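Local coordinates for protein acyl-coenzyme A oxidase 3 (Yarrowia lipolytica, PDB 5YS9) that oxidises acyl-CoA to trans-2-enoyl-CoA with FAD as cofactor, passing the electrons to oxygen to form hydrogen peroxide in peroxisomal fatty acid beta-oxidation, at residues A[112-117]-A[640-645]. Numbering follows the deposited sequence.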
ATOM      1  N   GLY A 112       0.911  -9.505 -18.217  1.00 37.23           N
ATOM      2  CA  GLY A 112       0.466  -8.973 -16.941  1.00 35.35           C
ATOM      3  C   GLY A 112       1.539  -8.244 -16.156  1.00 34.75           C
ATOM      4  O   GLY A 112       1.242  -7.551 -15.209  1.00 37.05           O
ATOM      5  N   ILE A 113       2.791  -8.408 -16.539  1.00 34.46           N
ATOM      6  CA  ILE A 113       3.885  -7.608 -15.985  1.00 35.05           C
ATOM      7  C   ILE A 113       3.727  -6.105 -16.281  1.00 32.11           C
ATOM      8  O   ILE A 113       4.107  -5.277 -15.476  1.00 31.30           O
ATOM      9  CB  ILE A 113       5.245  -8.081 -16.517  1.00 33.92           C
ATOM     10  CG1 ILE A 113       5.445  -9.567 -16.170  1.00 35.91           C
ATOM     11  CG2 ILE A 113       6.396  -7.266 -15.921  1.00 34.01           C
ATOM     12  CD1 ILE A 113       6.624 -10.246 -16.871  1.00 37.62           C
ATOM     13  N   VAL A 114       3.153  -5.765 -17.419  1.00 31.67           N
ATOM     14  CA  VAL A 114       2.904  -4.358 -17.783  1.00 31.84           C
ATOM     15  C   VAL A 114       1.477  -3.947 -18.123  1.00 33.57           C
ATOM     16  O   VAL A 114       1.163  -2.763 -18.113  1.00 36.84           O
ATOM     17  CB  VAL A 114       3.793  -3.955 -18.934  1.00 34.19           C
ATOM     18  CG1 VAL A 114       5.222  -3.875 -18.435  1.00 36.74           C
ATOM     19  CG2 VAL A 114       3.681  -4.924 -20.110  1.00 33.75           C
ATOM     20  N   ASP A 115       0.581  -4.894 -18.361  1.00 36.08           N
ATOM     21  CA  ASP A 115      -0.836  -4.548 -18.593  1.00 37.75           C
ATOM     22  C   ASP A 115      -1.740  -5.520 -17.826  1.00 35.07           C
ATOM     23  O   ASP A 115      -2.094  -6.570 -18.296  1.00 39.00           O
ATOM     24  CB  ASP A 115      -1.103  -4.531 -20.120  1.00 38.20           C
ATOM     25  CG  ASP A 115      -2.452  -3.971 -20.466  1.00 36.53           C
ATOM     26  OD1 ASP A 115      -3.200  -3.740 -19.503  1.00 36.83           O
ATOM     27  OD2 ASP A 115      -2.765  -3.794 -21.679  1.00 34.22           O
ATOM     28  N   MET A 116      -2.080  -5.179 -16.606  1.00 36.54           N
ATOM     29  CA  MET A 116      -2.936  -6.060 -15.829  1.00 36.86           C
ATOM     30  C   MET A 116      -4.422  -5.899 -16.179  1.00 34.65           C
ATOM     31  O   MET A 116      -5.215  -6.675 -15.743  1.00 34.44           O
ATOM     32  CB  MET A 116      -2.711  -5.823 -14.361  1.00 39.05           C
ATOM     33  CG  MET A 116      -1.265  -6.009 -13.923  1.00 41.02           C
ATOM     34  SD  MET A 116      -0.985  -5.962 -12.128  1.00 40.77           S
ATOM     35  CE  MET A 116       0.364  -4.782 -12.133  1.00 36.47           C
ATOM     36  N   GLY A 117      -4.796  -4.884 -16.956  1.00 34.27           N
ATOM     37  CA  GLY A 117      -6.164  -4.680 -17.343  1.00 32.11           C
ATOM     38  C   GLY A 117      -6.557  -5.551 -18.511  1.00 33.14           C
ATOM     39  O   GLY A 117      -7.531  -6.285 -18.442  1.00 36.41           O
ATOM     40  N   SER A 640      13.438  -6.734 -20.705  1.00 30.17           N
ATOM     41  CA  SER A 640      13.807  -5.619 -21.550  1.00 30.15           C
ATOM     42  C   SER A 640      13.201  -4.334 -20.974  1.00 32.16           C
ATOM     43  O   SER A 640      12.335  -4.359 -20.074  1.00 29.70           O
ATOM     44  CB  SER A 640      13.318  -5.825 -22.989  1.00 27.99           C
ATOM     45  OG  SER A 640      11.896  -5.852 -23.031  1.00 28.91           O
ATOM     46  N   ASP A 641      13.662  -3.209 -21.515  1.00 30.44           N
ATOM     47  CA  ASP A 641      13.232  -1.954 -21.028  1.00 29.55           C
ATOM     48  C   ASP A 641      11.702  -1.807 -21.239  1.00 31.46           C
ATOM     49  O   ASP A 641      11.020  -1.118 -20.488  1.00 31.55           O
ATOM     50  CB  ASP A 641      13.983  -0.845 -21.736  1.00 30.44           C
ATOM     51  CG  ASP A 641      15.420  -0.684 -21.265  1.00 30.34           C
ATOM     52  OD1 ASP A 641      15.788  -1.247 -20.224  1.00 26.92           O
ATOM     53  OD2 ASP A 641      16.168   0.079 -21.945  1.00 32.15           O
ATOM     54  N   TRP A 642      11.160  -2.476 -22.244  1.00 31.56           N
ATOM     55  CA  TRP A 642       9.732  -2.412 -22.491  1.00 30.76           C
ATOM     56  C   TRP A 642       8.942  -2.992 -21.315  1.00 33.80           C
ATOM     57  O   TRP A 642       7.915  -2.400 -20.952  1.00 31.17           O
ATOM     58  CB  TRP A 642       9.419  -3.122 -23.782  1.00 31.03           C
ATOM     59  CG  TRP A 642       8.000  -2.998 -24.318  1.00 35.34           C
ATOM     60  CD1 TRP A 642       7.538  -2.068 -25.208  1.00 29.23           C
ATOM     61  CD2 TRP A 642       6.882  -3.876 -24.028  1.00 31.12           C
ATOM     62  NE1 TRP A 642       6.236  -2.308 -25.470  1.00 31.67           N
ATOM     63  CE2 TRP A 642       5.802  -3.411 -24.773  1.00 30.54           C
ATOM     64  CE3 TRP A 642       6.707  -4.990 -23.200  1.00 32.68           C
ATOM     65  CZ2 TRP A 642       4.538  -4.012 -24.724  1.00 29.86           C
ATOM     66  CZ3 TRP A 642       5.438  -5.623 -23.160  1.00 31.84           C
ATOM     67  CH2 TRP A 642       4.382  -5.130 -23.932  1.00 33.34           C
ATOM     68  N   PHE A 643       9.436  -4.099 -20.709  1.00 34.94           N
ATOM     69  CA  PHE A 643       8.772  -4.762 -19.529  1.00 32.52           C
ATOM     70  C   PHE A 643       8.991  -4.018 -18.225  1.00 32.70           C
ATOM     71  O   PHE A 643       8.133  -4.048 -17.311  1.00 27.12           O
ATOM     72  CB  PHE A 643       9.190  -6.243 -19.341  1.00 32.51           C
ATOM     73  CG  PHE A 643       8.529  -7.173 -20.299  1.00 30.58           C
ATOM     74  CD1 PHE A 643       7.295  -7.703 -20.020  1.00 34.12           C
ATOM     75  CD2 PHE A 643       9.104  -7.453 -21.518  1.00 30.87           C
ATOM     76  CE1 PHE A 643       6.646  -8.536 -20.944  1.00 34.24           C
ATOM     77  CE2 PHE A 643       8.481  -8.288 -22.435  1.00 30.11           C
ATOM     78  CZ  PHE A 643       7.253  -8.829 -22.148  1.00 32.02           C
ATOM     79  N   ILE A 644      10.149  -3.388 -18.130  1.00 33.82           N
ATOM     80  CA  ILE A 644      10.486  -2.546 -17.014  1.00 32.56           C
ATOM     81  C   ILE A 644       9.573  -1.342 -16.964  1.00 33.28           C
ATOM     82  O   ILE A 644       9.095  -0.975 -15.915  1.00 33.27           O
ATOM     83  CB  ILE A 644      11.954  -2.094 -17.131  1.00 35.51           C
ATOM     84  CG1 ILE A 644      12.882  -3.289 -16.942  1.00 33.85           C
ATOM     85  CG2 ILE A 644      12.284  -0.988 -16.148  1.00 36.71           C
ATOM     86  CD1 ILE A 644      13.038  -3.717 -15.513  1.00 34.47           C
ATOM     87  N   ASN A 645       9.372  -0.719 -18.115  1.00 32.75           N
ATOM     88  CA  ASN A 645       8.422   0.361 -18.292  1.00 33.00           C
ATOM     89  C   ASN A 645       8.583   1.460 -17.259  1.00 31.28           C
ATOM     90  O   ASN A 645       7.608   1.989 -16.761  1.00 30.90           O
ATOM     91  CB  ASN A 645       6.988  -0.149 -18.348  1.00 33.85           C
ATOM     92  CG  ASN A 645       6.065   0.774 -19.120  1.00 31.57           C
ATOM     93  OD1 ASN A 645       4.869   0.667 -19.022  1.00 37.27           O
ATOM     94  ND2 ASN A 645       6.626   1.675 -19.886  1.00 27.48           N
TER
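In the acyl-CoA oxidase fold, this contact joins the N-terminal helical domain to the C-terminal helical domain. The connection between helices 101-111 and 116-136 meets the short helix 641-644. V114 carries the contact, and its CB points toward that helix. The side chain then forks. V114 CG1, anti to the carbonyl carbon (chi1 -70°), runs to the backbone carbonyl of F643 and stops 3.1 Å from F643 O. V114 CG1 also lies 4.1 Å from N645 CB, just past the helix end. CG2 takes the crowded position between the backbone N and the carbonyl carbon. V114 CG2 meets the six-membered ring of W642 obliquely, 3.6 Å from W642 CZ3. W642 offers this ring because its CG is anti to the backbone N (chi1 -172°). An alanine at V114 would remove both methyls and would probably loosen the packing against W642 and the F643 carbonyl. I113 adds a second apolar patch. I113 CB lies at the edge of the F643 ring, near its plane, 4.1 Å from F643 CD1. W642 turns its edge to a face of the F643 ring, with W642 CE3 3.7 Å above the plane, over the centre. Helix 49-63 also touches F643, and helix 300-330 backs I113. D115 caps helix 116-136 and forms a salt bridge to R88. The cap is a weak hydrogen bond from G117 N to D115 OD1, 3.2 Å long.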